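Local coordinates for monoacylglycerol lipase (Palaeococcus ferrophilus, PDB 6QE2), which hydrolyses monoacylglycerols to free fatty acid and glycerol, as a lipase of the alpha/beta-hydrolase fold, at residues A[22-26]-A[27-31]; A[86-89]-A[90-94]; A[127-130]-A[131-135]; A[201-204]-A[205-208]; A[236-239]-A[240-243]. All blocks are in the same frame, centred on the assembly; numbering follows the deposited sequence.

Contacts 1, 2 and 4 gather round the presumed active site, and contact 5 adjoins it through F236. Contact 2 carries S87, the probable nucleophile, at the start of helix 88-99, and contact 4 carries D203, the probable acid; their centres lie 14 Å apart, bridged by H233, with S87 OG 4.1 Å from T206 CG2. Contact 1 packs against contact 2, Y29 OH 3.2 Å from H86 CB, and against contact 5, where Y29 CE2 is 3.4 Å from F236 CZ; F236 also meets H86. Contact 3 stands apart, its centre 22 Å from that of contact 2, but the detergent lauryl dimethylamine-N-oxide reaches from contact 2 to it and also touches contacts 1 and 4.

Contact 1: A[22-26]-A[27-31]; sequences LGEHS and GRYGK
E24 reaches from the loop after strand 15-19 to grip both R28 and Y29. Its CB lies 3.8 Å from R28 CD. With CG between the backbone N and the carbonyl carbon (chi1 65°) and the rest of the chain extended, the carboxylate is carried across to its two partners, where CD lies 3.3 Å from Y29 OH. There OE1 takes R28 NH1 at 2.8 Å on its anti side, in a bent salt bridge tilted out of the carboxylate plane, the two flat groups 62° apart, while OE2 accepts the hydroxyl of Y29 on its syn side, OH to OE2 2.6 Å. G21 N also donates to OE2, and R28 NH1 has a second carboxylate in E234. Beside the salt bridge, R28 CG sits over one face of the H25 imidazole, a CH-pi contact 4.1 Å from the ring centroid; H25 NE2 itself bonds to D162. Y29 N closes the turn on S26 O at 3.2 Å, leading into helix 30-38. Replacing E24 by alanine would probably leave the Y29 hydroxyl without this acceptor and R28 with one carboxylate fewer. A buried carboxylate held by a guanidinium, a phenol and an amide is likely to stay ionised.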
loop_
_atom_site.group_PDB
_atom_site.type_symbol
_atom_site.label_atom_id
_atom_site.label_comp_id
_atom_site.label_asym_id
_atom_site.label_seq_id
_atom_site.Cartn_x
_atom_site.Cartn_y
_atom_site.Cartn_z
ATOM N N LEU A 22 4.361 -2.244 -4.810
ATOM C CA LEU A 22 4.897 -3.084 -5.871
ATOM C C LEU A 22 6.397 -2.918 -5.932
ATOM O O LEU A 22 6.882 -1.795 -5.997
ATOM C CB LEU A 22 4.299 -2.610 -7.229
ATOM C CG LEU A 22 4.883 -3.294 -8.475
ATOM C CD1 LEU A 22 4.502 -4.750 -8.536
ATOM C CD2 LEU A 22 4.315 -2.604 -9.691
ATOM N N GLY A 23 7.129 -4.013 -6.023
ATOM C CA GLY A 23 8.567 -3.949 -6.232
ATOM C C GLY A 23 9.389 -3.672 -4.989
ATOM O O GLY A 23 10.621 -3.719 -5.068
ATOM N N GLU A 24 8.770 -3.269 -3.875
ATOM C CA GLU A 24 9.535 -2.995 -2.653
ATOM C C GLU A 24 9.290 -4.101 -1.637
ATOM O O GLU A 24 9.066 -5.276 -2.019
ATOM C CB GLU A 24 9.164 -1.604 -2.140
ATOM C CG GLU A 24 7.686 -1.531 -1.695
ATOM C CD GLU A 24 7.398 -0.360 -0.755
ATOM O OE1 GLU A 24 8.325 0.407 -0.421
ATOM O OE2 GLU A 24 6.214 -0.177 -0.430
ATOM N N HIS A 25 9.431 -3.772 -0.349
ATOM C CA HIS A 25 9.394 -4.819 0.667
ATOM C C HIS A 25 9.268 -4.121 2.005
ATOM O O HIS A 25 9.425 -2.909 2.111
ATOM C CB HIS A 25 10.654 -5.732 0.660
ATOM C CG HIS A 25 11.919 -4.971 0.852
ATOM N ND1 HIS A 25 12.532 -4.846 2.091
ATOM C CD2 HIS A 25 12.649 -4.233 -0.014
ATOM C CE1 HIS A 25 13.612 -4.089 1.951
ATOM N NE2 HIS A 25 13.696 -3.703 0.683
ATOM N N SER A 26 8.992 -4.912 3.049
ATOM C CA SER A 26 8.656 -4.307 4.335
ATOM C C SER A 26 9.868 -3.720 5.045
ATOM O O SER A 26 9.696 -2.902 5.954
ATOM C CB SER A 26 7.963 -5.333 5.236
ATOM O OG SER A 26 8.811 -6.443 5.499
ATOM N N GLY A 27 11.084 -4.084 4.633
ATOM C CA GLY A 27 12.270 -3.557 5.285
ATOM C C GLY A 27 12.500 -2.074 5.070
ATOM O O GLY A 27 13.307 -1.482 5.795
ATOM N N ARG A 28 11.796 -1.454 4.123
ATOM C CA ARG A 28 11.955 -0.025 3.906
ATOM C C ARG A 28 11.207 0.812 4.934
ATOM O O ARG A 28 11.329 2.039 4.915
ATOM C CB ARG A 28 11.471 0.355 2.504
ATOM C CG ARG A 28 12.200 -0.346 1.380
ATOM C CD ARG A 28 11.749 0.221 0.039
ATOM N NE ARG A 28 12.194 1.602 -0.148
ATOM C CZ ARG A 28 11.488 2.535 -0.782
ATOM N NH1 ARG A 28 10.288 2.246 -1.262
ATOM N NH2 ARG A 28 11.971 3.761 -0.923
ATOM N N TYR A 29 10.449 0.186 5.834
ATOM C CA TYR A 29 9.557 0.895 6.742
ATOM C C TYR A 29 10.076 0.898 8.178
ATOM O O TYR A 29 9.294 1.026 9.123
ATOM C CB TYR A 29 8.158 0.289 6.676
ATOM C CG TYR A 29 7.513 0.535 5.338
ATOM C CD1 TYR A 29 7.728 -0.329 4.271
ATOM C CD2 TYR A 29 6.720 1.650 5.133
ATOM C CE1 TYR A 29 7.148 -0.086 3.031
ATOM C CE2 TYR A 29 6.136 1.895 3.905
ATOM C CZ TYR A 29 6.353 1.023 2.860
ATOM O OH TYR A 29 5.765 1.283 1.636
ATOM N N GLY A 30 11.393 0.773 8.347
ATOM C CA GLY A 30 11.962 0.696 9.685
ATOM C C GLY A 30 11.628 1.898 10.549
ATOM O O GLY A 30 11.400 1.764 11.755
ATOM N N LYS A 31 11.631 3.094 9.956
ATOM C CA LYS A 31 11.342 4.300 10.726
ATOM C C LYS A 31 9.912 4.292 11.254
ATOM O O LYS A 31 9.673 4.555 12.439
ATOM C CB LYS A 31 11.600 5.541 9.868
ATOM C CG LYS A 31 11.376 6.867 10.585
ATOM C CD LYS A 31 12.409 7.073 11.684
ATOM C CE LYS A 31 12.366 8.493 12.231
ATOM N NZ LYS A 31 13.526 8.762 13.126
#

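Contact 2: A[86-89]-A[90-94]; sequences HSLG and GLTVI. With LDA (lauryl dimethylamine-N-oxide), chain D.
T92 turns back on L88 one turn along helix 88-99, and its hydroxyl and amide both bond to L88 O. With OG1 anti to the carbonyl carbon (chi1 -61°), the hydroxyl comes at 2.8 Å from OG1 to L88 O, above the carbonyl plane, while T92 N reaches the same oxygen at 3.0 Å from the opposite face. Close by, L91 N bonds to S87 O at 2.9 Å, and V93 N to G89 O at the same distance. Both V93 methyls lie 3.4 Å from G89 O. Glycine suits this tight turn: a side chain at G89 would be crowded by H86 O and G90 N. The strand-turn-helix with its GxSxG sequence matches the nucleophile elbow of alpha/beta-hydrolases, and S87 has the strained backbone expected there (phi 63°, psi -119°). The side chains are looser: L88 CD1 comes no nearer than 4.2 Å to T92 OG1, and L88 also meets V63 and V177. Toward the pocket, S87 OG faces the detergent, 3.2 Å from its O1, and bonds to H233 and a glycerol; L88 N is 3.3 Å from the same detergent O1. H86 ND1 is held by S110.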
loop_
_atom_site.group_PDB
_atom_site.type_symbol
_atom_site.label_atom_id
_atom_site.label_comp_id
_atom_site.label_asym_id
_atom_site.label_seq_id
_atom_site.Cartn_x
_atom_site.Cartn_y
_atom_site.Cartn_z
ATOM N N HIS A 86 0.846 1.096 1.481
ATOM C CA HIS A 86 1.392 2.131 0.610
ATOM C C HIS A 86 1.308 1.703 -0.850
ATOM O O HIS A 86 1.742 0.601 -1.203
ATOM C CB HIS A 86 2.842 2.452 0.975
ATOM C CG HIS A 86 3.539 3.292 -0.048
ATOM N ND1 HIS A 86 3.259 4.632 -0.225
ATOM C CD2 HIS A 86 4.485 2.980 -0.963
ATOM C CE1 HIS A 86 4.012 5.110 -1.199
ATOM N NE2 HIS A 86 4.760 4.128 -1.668
ATOM N N SER A 87 0.752 2.586 -1.683
ATOM C CA SER A 87 0.701 2.422 -3.154
ATOM C C SER A 87 -0.118 1.190 -3.528
ATOM O O SER A 87 -1.340 1.175 -3.266
ATOM C CB SER A 87 2.157 2.434 -3.637
ATOM O OG SER A 87 2.149 2.709 -5.055
ATOM N N LEU A 88 0.469 0.179 -4.205
ATOM C CA LEU A 88 -0.223 -1.103 -4.359
ATOM C C LEU A 88 -0.743 -1.594 -3.004
ATOM O O LEU A 88 -1.862 -2.130 -2.902
ATOM C CB LEU A 88 0.723 -2.113 -4.989
ATOM C CG LEU A 88 0.188 -3.543 -5.017
ATOM C CD1 LEU A 88 -1.087 -3.635 -5.834
ATOM C CD2 LEU A 88 1.232 -4.476 -5.641
ATOM N N GLY A 89 0.026 -1.369 -1.942
ATOM C CA GLY A 89 -0.440 -1.838 -0.637
ATOM C C GLY A 89 -1.576 -0.977 -0.110
ATOM O O GLY A 89 -2.490 -1.478 0.553
ATOM N N GLY A 90 -1.614 0.306 -0.522
ATOM C CA GLY A 90 -2.727 1.159 -0.141
ATOM C C GLY A 90 -4.013 0.760 -0.833
ATOM O O GLY A 90 -5.078 0.729 -0.212
ATOM N N LEU A 91 -3.932 0.442 -2.129
ATOM C CA LEU A 91 -5.083 -0.126 -2.818
ATOM C C LEU A 91 -5.541 -1.410 -2.145
ATOM O O LEU A 91 -6.743 -1.628 -1.950
ATOM C CB LEU A 91 -4.730 -0.383 -4.284
ATOM C CG LEU A 91 -5.748 -1.189 -5.091
ATOM C CD1 LEU A 91 -7.088 -0.485 -5.159
ATOM C CD2 LEU A 91 -5.210 -1.462 -6.489
ATOM N N THR A 92 -4.586 -2.259 -1.761
ATOM C CA THR A 92 -4.907 -3.546 -1.149
ATOM C C THR A 92 -5.648 -3.372 0.172
ATOM O O THR A 92 -6.639 -4.066 0.434
ATOM C CB THR A 92 -3.617 -4.344 -0.958
ATOM O OG1 THR A 92 -3.005 -4.574 -2.239
ATOM C CG2 THR A 92 -3.899 -5.686 -0.293
ATOM N N VAL A 93 -5.191 -2.454 1.029
ATOM C CA VAL A 93 -5.854 -2.317 2.323
ATOM C C VAL A 93 -7.229 -1.671 2.165
ATOM O O VAL A 93 -8.156 -1.978 2.923
ATOM C CB VAL A 93 -4.958 -1.553 3.321
ATOM C CG1 VAL A 93 -3.697 -2.350 3.585
ATOM C CG2 VAL A 93 -4.606 -0.157 2.813
ATOM N N ILE A 94 -7.404 -0.805 1.167
ATOM C CA ILE A 94 -8.736 -0.287 0.876
ATOM C C ILE A 94 -9.652 -1.415 0.408
ATOM O O ILE A 94 -10.800 -1.530 0.852
ATOM C CB ILE A 94 -8.645 0.850 -0.157
ATOM C CG1 ILE A 94 -7.985 2.071 0.489
ATOM C CG2 ILE A 94 -10.027 1.196 -0.700
ATOM C CD1 ILE A 94 -7.529 3.122 -0.494
HETATM N N1 LDA D . 1.545 1.151 -8.440
HETATM O O1 LDA D . 1.112 0.749 -7.353
HETATM C CM1 LDA D . 2.994 1.003 -8.458
HETATM C CM2 LDA D . 1.168 2.547 -8.622
HETATM C C1 LDA D . 0.981 0.362 -9.513
HETATM C C2 LDA D . 1.831 0.599 -10.743
HETATM C C3 LDA D . 1.508 -0.441 -11.795
HETATM C C4 LDA D . 2.234 -0.126 -13.090
HETATM C C5 LDA D . 1.705 -0.987 -14.219
HETATM C C6 LDA D . 2.672 -0.996 -15.388
HETATM C C7 LDA D . 2.031 -1.683 -16.578
HETATM C C8 LDA D . 2.714 -3.007 -16.852
HETATM C C9 LDA D . 1.696 -4.118 -17.004
HETATM C C10 LDA D . 1.657 -4.619 -18.439
HETATM C C11 LDA D . 0.930 -5.951 -18.538
HETATM C C12 LDA D . 1.057 -6.728 -17.253
#

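Contact 3: A[127-130]-A[131-135]; sequences LAKV and LGRIT
L127 and L131 lie one turn apart on helix 122-134, and their branches meet obliquely: L127 CG is 3.7 Å from L131 CD1, and L127 CD1 is equally close to L131 CG. The torsions differ, L127 carrying CG anti to its backbone N (chi1 180°) and L131 carrying it anti to the carbonyl carbon (chi1 -63°), which turns the second side chain back toward the first. On another flank V130 and I134 run side by side in the same direction, CG1 of V130 3.9 Å from CD1 of I134. Farther round, R133 folds back along the helix, and its NH1 bonds to K129 O at 2.9 Å, with the carbonyl oxygen lying in the guanidinium plane. With an alanine at L127, the L131 methyls would lose the branch they rest against, and L131 would probably be freer to turn. The backbone that sets these spacings is the end of an alpha-helix in the region inserted between strands 106-110 and 195-200 of the alpha/beta-hydrolase sheet, which in this lipase family probably forms the cap over the active site. L131 N bonds to L127 O at 2.8 Å, and G132 N to A128 O at the same length. Near the C-terminal end V130 O takes both I134 N and R133 N, each at 3.0 Å, before T135 leaves the helical conformation. Beyond this frame A128 packs on F178 and touches the bound detergent, while R133 rests on M175; both partners belong to helix 171-186.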
loop_
_atom_site.group_PDB
_atom_site.type_symbol
_atom_site.label_atom_id
_atom_site.label_comp_id
_atom_site.label_asym_id
_atom_site.label_seq_id
_atom_site.Cartn_x
_atom_site.Cartn_y
_atom_site.Cartn_z
ATOM N N LEU A 127 -3.892 -4.193 -22.443
ATOM C CA LEU A 127 -2.973 -5.319 -22.597
ATOM C C LEU A 127 -2.901 -6.155 -21.327
ATOM O O LEU A 127 -2.846 -7.390 -21.386
ATOM C CB LEU A 127 -1.584 -4.813 -22.980
ATOM C CG LEU A 127 -0.506 -5.879 -23.180
ATOM C CD1 LEU A 127 -0.866 -6.797 -24.334
ATOM C CD2 LEU A 127 0.853 -5.236 -23.408
ATOM N N ALA A 128 -2.902 -5.510 -20.170
ATOM C CA ALA A 128 -2.817 -6.265 -18.916
ATOM C C ALA A 128 -4.022 -7.181 -18.733
ATOM O O ALA A 128 -3.898 -8.298 -18.196
ATOM C CB ALA A 128 -2.704 -5.273 -17.753
ATOM N N LYS A 129 -5.214 -6.699 -19.124
ATOM C CA LYS A 129 -6.418 -7.528 -19.092
ATOM C C LYS A 129 -6.272 -8.772 -19.950
ATOM O O LYS A 129 -6.880 -9.808 -19.659
ATOM C CB LYS A 129 -7.634 -6.738 -19.596
ATOM C CG LYS A 129 -8.155 -5.664 -18.688
ATOM C CD LYS A 129 -9.483 -5.126 -19.222
ATOM C CE LYS A 129 -10.048 -4.055 -18.288
ATOM N NZ LYS A 129 -11.287 -3.421 -18.824
ATOM N N VAL A 130 -5.519 -8.684 -21.043
ATOM C CA VAL A 130 -5.338 -9.873 -21.861
ATOM C C VAL A 130 -4.240 -10.749 -21.292
ATOM O O VAL A 130 -4.412 -11.960 -21.139
ATOM C CB VAL A 130 -5.036 -9.495 -23.315
ATOM C CG1 VAL A 130 -4.777 -10.757 -24.091
ATOM C CG2 VAL A 130 -6.196 -8.734 -23.854
ATOM N N LEU A 131 -3.079 -10.155 -21.036
ATOM C CA LEU A 131 -1.935 -10.933 -20.568
ATOM C C LEU A 131 -2.220 -11.583 -19.224
ATOM O O LEU A 131 -1.735 -12.686 -18.956
ATOM C CB LEU A 131 -0.693 -10.049 -20.468
ATOM C CG LEU A 131 -0.169 -9.445 -21.773
ATOM C CD1 LEU A 131 1.148 -8.719 -21.537
ATOM C CD2 LEU A 131 -0.005 -10.518 -22.839
ATOM N N GLY A 132 -3.003 -10.922 -18.368
ATOM C CA GLY A 132 -3.357 -11.526 -17.097
ATOM C C GLY A 132 -4.148 -12.808 -17.242
ATOM O O GLY A 132 -4.137 -13.643 -16.331
ATOM N N ARG A 133 -4.819 -12.995 -18.377
ATOM C CA ARG A 133 -5.606 -14.196 -18.622
ATOM C C ARG A 133 -4.851 -15.267 -19.397
ATOM O O ARG A 133 -4.945 -16.445 -19.050
ATOM C CB ARG A 133 -6.895 -13.832 -19.361
ATOM C CG ARG A 133 -7.941 -13.220 -18.448
ATOM C CD ARG A 133 -9.061 -12.543 -19.214
ATOM N NE ARG A 133 -10.123 -12.111 -18.312
ATOM C CZ ARG A 133 -10.259 -10.871 -17.855
ATOM N NH1 ARG A 133 -9.393 -9.929 -18.209
ATOM N NH2 ARG A 133 -11.258 -10.571 -17.034
ATOM N N ILE A 134 -4.086 -14.895 -20.424
ATOM C CA ILE A 134 -3.495 -15.894 -21.309
ATOM C C ILE A 134 -2.055 -16.207 -20.916
ATOM O O ILE A 134 -1.573 -17.323 -21.147
ATOM C CB ILE A 134 -3.579 -15.448 -22.782
ATOM C CG1 ILE A 134 -2.787 -14.163 -23.014
ATOM C CG2 ILE A 134 -5.031 -15.253 -23.195
ATOM C CD1 ILE A 134 -2.538 -13.867 -24.485
ATOM N N THR A 135 -1.350 -15.242 -20.323
ATOM C CA THR A 135 0.026 -15.454 -19.863
ATOM C C THR A 135 0.212 -14.846 -18.475
ATOM O O THR A 135 1.011 -13.926 -18.289
ATOM C CB THR A 135 1.034 -14.856 -20.847
ATOM O OG1 THR A 135 0.827 -13.443 -20.944
ATOM C CG2 THR A 135 0.886 -15.471 -22.233
#

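Contact 4: A[201-204]-A[205-208]; sequences TADI and ITPP
D203 OD1 takes two backbone amides from the residues that follow it, T206 N at 3.0 Å in a nearly straight bond (168° at the hydrogen) and I205 N at 2.8 Å in a weak, bent one. The second oxygen, OD2, accepts the hydroxyl of T206, OG1 to OD2 2.7 Å. T206 thus grips the carboxylate with both its amide and its side chain. Each of these two bonds arrives from above the carboxylate plane, 51° out of it for T206 N and somewhat less for T206 OG1. CG of D203 stands anti to the backbone N (chi1 -175°), which swings the carboxylate over the turning chain, while T206 OG1 sits between its own backbone N and carbonyl carbon and faces back to it. The two T206 bonds, with the weak one from I205 N added, should hold the carboxylate against rotation. On the returning chain, P207 CA points its hydrogen at D203 O, 3.5 Å away, and P208 CD lies 3.2 Å from that same oxygen. P208 CG lies 3.8 Å from T201 O, and T201 OG1 is held by G230 N. D203 OD2 also accepts H233 ND1, and the T206 side chain also touches H233. An aspartate in the loop after strand 195-200, bonded to a histidine that in turn meets S87, is consistent with the acid of a Ser-His-Asp catalytic triad.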
loop_
_atom_site.group_PDB
_atom_site.type_symbol
_atom_site.label_atom_id
_atom_site.label_comp_id
_atom_site.label_asym_id
_atom_site.label_seq_id
_atom_site.Cartn_x
_atom_site.Cartn_y
_atom_site.Cartn_z
ATOM N N THR A 201 0.814 16.055 -3.421
ATOM C CA THR A 201 0.104 16.730 -4.503
ATOM C C THR A 201 0.824 16.632 -5.841
ATOM O O THR A 201 0.181 16.789 -6.883
ATOM C CB THR A 201 -0.122 18.213 -4.182
ATOM O OG1 THR A 201 1.141 18.881 -4.078
ATOM C CG2 THR A 201 -0.901 18.379 -2.888
ATOM N N ALA A 202 2.129 16.367 -5.843
ATOM C CA ALA A 202 2.894 16.277 -7.079
ATOM C C ALA A 202 3.115 14.839 -7.519
ATOM O O ALA A 202 3.926 14.589 -8.419
ATOM C CB ALA A 202 4.239 16.988 -6.918
ATOM N N ASP A 203 2.395 13.897 -6.917
ATOM C CA ASP A 203 2.522 12.484 -7.243
ATOM C C ASP A 203 1.906 12.209 -8.614
ATOM O O ASP A 203 0.711 12.440 -8.818
ATOM C CB ASP A 203 1.820 11.676 -6.150
ATOM C CG ASP A 203 1.986 10.178 -6.296
ATOM O OD1 ASP A 203 2.567 9.699 -7.292
ATOM O OD2 ASP A 203 1.523 9.471 -5.376
ATOM N N ILE A 204 2.719 11.745 -9.561
ATOM C CA ILE A 204 2.203 11.291 -10.851
ATOM C C ILE A 204 2.230 9.777 -10.996
ATOM O O ILE A 204 1.724 9.256 -12.002
ATOM C CB ILE A 204 2.926 11.966 -12.037
ATOM C CG1 ILE A 204 4.436 11.786 -11.963
ATOM C CG2 ILE A 204 2.583 13.450 -12.086
ATOM C CD1 ILE A 204 5.156 12.570 -13.047
ATOM N N ILE A 205 2.808 9.051 -10.039
ATOM C CA ILE A 205 2.748 7.596 -10.095
ATOM C C ILE A 205 1.347 7.119 -9.728
ATOM O O ILE A 205 0.777 6.241 -10.389
ATOM C CB ILE A 205 3.814 6.991 -9.162
ATOM C CG1 ILE A 205 5.217 7.327 -9.670
ATOM C CG2 ILE A 205 3.630 5.485 -9.053
ATOM C CD1 ILE A 205 6.318 6.990 -8.706
ATOM N N THR A 206 0.774 7.685 -8.665
ATOM C CA THR A 206 -0.626 7.478 -8.292
ATOM C C THR A 206 -1.228 8.867 -8.134
ATOM O O THR A 206 -1.118 9.481 -7.066
ATOM C CB THR A 206 -0.759 6.657 -7.005
ATOM O OG1 THR A 206 0.040 7.250 -5.977
ATOM C CG2 THR A 206 -0.298 5.218 -7.213
ATOM N N PRO A 207 -1.816 9.413 -9.186
ATOM C CA PRO A 207 -2.376 10.767 -9.101
ATOM C C PRO A 207 -3.303 10.920 -7.915
ATOM O O PRO A 207 -4.208 10.137 -7.751
ATOM C CB PRO A 207 -3.146 10.901 -10.406
ATOM C CG PRO A 207 -2.365 10.064 -11.349
ATOM C CD PRO A 207 -1.905 8.878 -10.551
ATOM N N PRO A 208 -3.107 11.966 -7.126
ATOM C CA PRO A 208 -3.915 12.185 -5.922
ATOM C C PRO A 208 -5.424 12.313 -6.112
ATOM O O PRO A 208 -6.136 12.033 -5.175
ATOM C CB PRO A 208 -3.325 13.463 -5.314
ATOM C CG PRO A 208 -2.492 14.069 -6.372
ATOM C CD PRO A 208 -2.027 12.953 -7.250
#

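Contact 5: A[236-239]-A[240-243]; sequences FEDP and EWGE
E240 and W241 both turn their backbone amides to the side chain of D238 ahead of helix 242-256. An aspartate taking amides two and three residues on, and the fourth at its carbonyl, is consistent with an Asx motif, though both side-chain bonds are weak; it introduces the last helix of the alpha/beta-hydrolase domain. E240 N meets D238 OD1 at 3.1 Å, and E240 CB lies 3.5 Å from the same oxygen. The extended E240 chain leads off to R151, which also pairs with D238 OD2; one arginine between two like charges would probably favour both acids staying ionised. W241 N follows at 3.0 Å from D238 OD1. Its CG stands anti to the carbonyl carbon (chi1 -65°), bringing CD1 of the indole within 3.4 Å of OD1, while NE1 bonds to K229 O. E240 CG stands over the rim of one face of the indole. At G242 the acceptor changes from the D238 side chain to its carbonyl. G242 N bonds to D238 O at 2.8 Å, and a side chain there would clash with the carbonyl oxygens of F236 and D238. The CA of G242 comes to rest 3.4 Å from F236 O.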
loop_
_atom_site.group_PDB
_atom_site.type_symbol
_atom_site.label_atom_id
_atom_site.label_comp_id
_atom_site.label_asym_id
_atom_site.label_seq_id
_atom_site.Cartn_x
_atom_site.Cartn_y
_atom_site.Cartn_z
ATOM N N PHE A 236 7.472 9.412 2.697
ATOM C CA PHE A 236 8.168 8.929 3.895
ATOM C C PHE A 236 9.488 9.644 4.134
ATOM O O PHE A 236 9.851 9.916 5.286
ATOM C CB PHE A 236 8.435 7.426 3.789
ATOM C CG PHE A 236 7.202 6.593 3.655
ATOM C CD1 PHE A 236 6.657 6.334 2.409
ATOM C CD2 PHE A 236 6.597 6.048 4.775
ATOM C CE1 PHE A 236 5.520 5.560 2.282
ATOM C CE2 PHE A 236 5.458 5.275 4.657
ATOM C CZ PHE A 236 4.917 5.031 3.407
ATOM N N GLU A 237 10.243 9.844 3.061
ATOM C CA GLU A 237 11.549 10.480 3.137
ATOM C C GLU A 237 11.605 11.882 2.537
ATOM O O GLU A 237 12.687 12.407 2.300
ATOM C CB GLU A 237 12.611 9.575 2.511
ATOM C CG GLU A 237 12.482 8.120 2.932
ATOM C CD GLU A 237 13.605 7.251 2.409
ATOM O OE1 GLU A 237 14.737 7.371 2.919
ATOM O OE2 GLU A 237 13.355 6.441 1.497
ATOM N N ASP A 238 10.447 12.479 2.281
ATOM C CA ASP A 238 10.413 13.816 1.701
ATOM C C ASP A 238 11.097 14.762 2.671
ATOM O O ASP A 238 10.842 14.711 3.872
ATOM C CB ASP A 238 8.968 14.258 1.485
ATOM C CG ASP A 238 8.860 15.510 0.643
ATOM O OD1 ASP A 238 8.678 16.601 1.217
ATOM O OD2 ASP A 238 8.957 15.402 -0.594
ATOM N N PRO A 239 11.928 15.684 2.113
ATOM C CA PRO A 239 12.661 16.658 2.937
ATOM C C PRO A 239 11.747 17.570 3.701
ATOM O O PRO A 239 11.972 17.810 4.892
ATOM C CB PRO A 239 13.491 17.430 1.893
ATOM C CG PRO A 239 13.580 16.468 0.673
ATOM C CD PRO A 239 12.206 15.876 0.661
ATOM N N GLU A 240 10.676 18.013 3.073
ATOM C CA GLU A 240 9.750 18.935 3.719
ATOM C C GLU A 240 8.759 18.207 4.610
ATOM O O GLU A 240 8.462 18.671 5.716
ATOM C CB GLU A 240 9.013 19.745 2.651
ATOM C CG GLU A 240 8.004 20.707 3.203
ATOM C CD GLU A 240 7.355 21.557 2.140
ATOM O OE1 GLU A 240 7.639 21.347 0.924
ATOM O OE2 GLU A 240 6.526 22.426 2.513
ATOM N N TRP A 241 8.299 17.018 4.203
ATOM C CA TRP A 241 7.121 16.435 4.816
ATOM C C TRP A 241 7.322 15.087 5.517
ATOM O O TRP A 241 6.380 14.610 6.163
ATOM C CB TRP A 241 6.056 16.242 3.726
ATOM C CG TRP A 241 5.554 17.498 3.144
ATOM C CD1 TRP A 241 5.649 17.900 1.857
ATOM C CD2 TRP A 241 4.806 18.501 3.829
ATOM N NE1 TRP A 241 4.996 19.107 1.690
ATOM C CE2 TRP A 241 4.457 19.488 2.883
ATOM C CE3 TRP A 241 4.371 18.645 5.146
ATOM C CZ2 TRP A 241 3.739 20.612 3.223
ATOM C CZ3 TRP A 241 3.636 19.748 5.489
ATOM C CH2 TRP A 241 3.334 20.732 4.528
ATOM N N GLY A 242 8.498 14.472 5.406
ATOM C CA GLY A 242 8.676 13.086 5.860
ATOM C C GLY A 242 8.355 12.929 7.328
ATOM O O GLY A 242 7.629 12.017 7.715
ATOM N N GLU A 243 8.781 13.899 8.149
ATOM C CA GLU A 243 8.558 13.770 9.584
ATOM C C GLU A 243 7.095 14.004 9.940
ATOM O O GLU A 243 6.506 13.274 10.751
ATOM C CB GLU A 243 9.453 14.748 10.343
ATOM C CG GLU A 243 9.393 14.433 11.813
ATOM C CD GLU A 243 9.947 15.557 12.671
ATOM O OE1 GLU A 243 10.874 16.245 12.208
ATOM O OE2 GLU A 243 9.404 15.780 13.766
#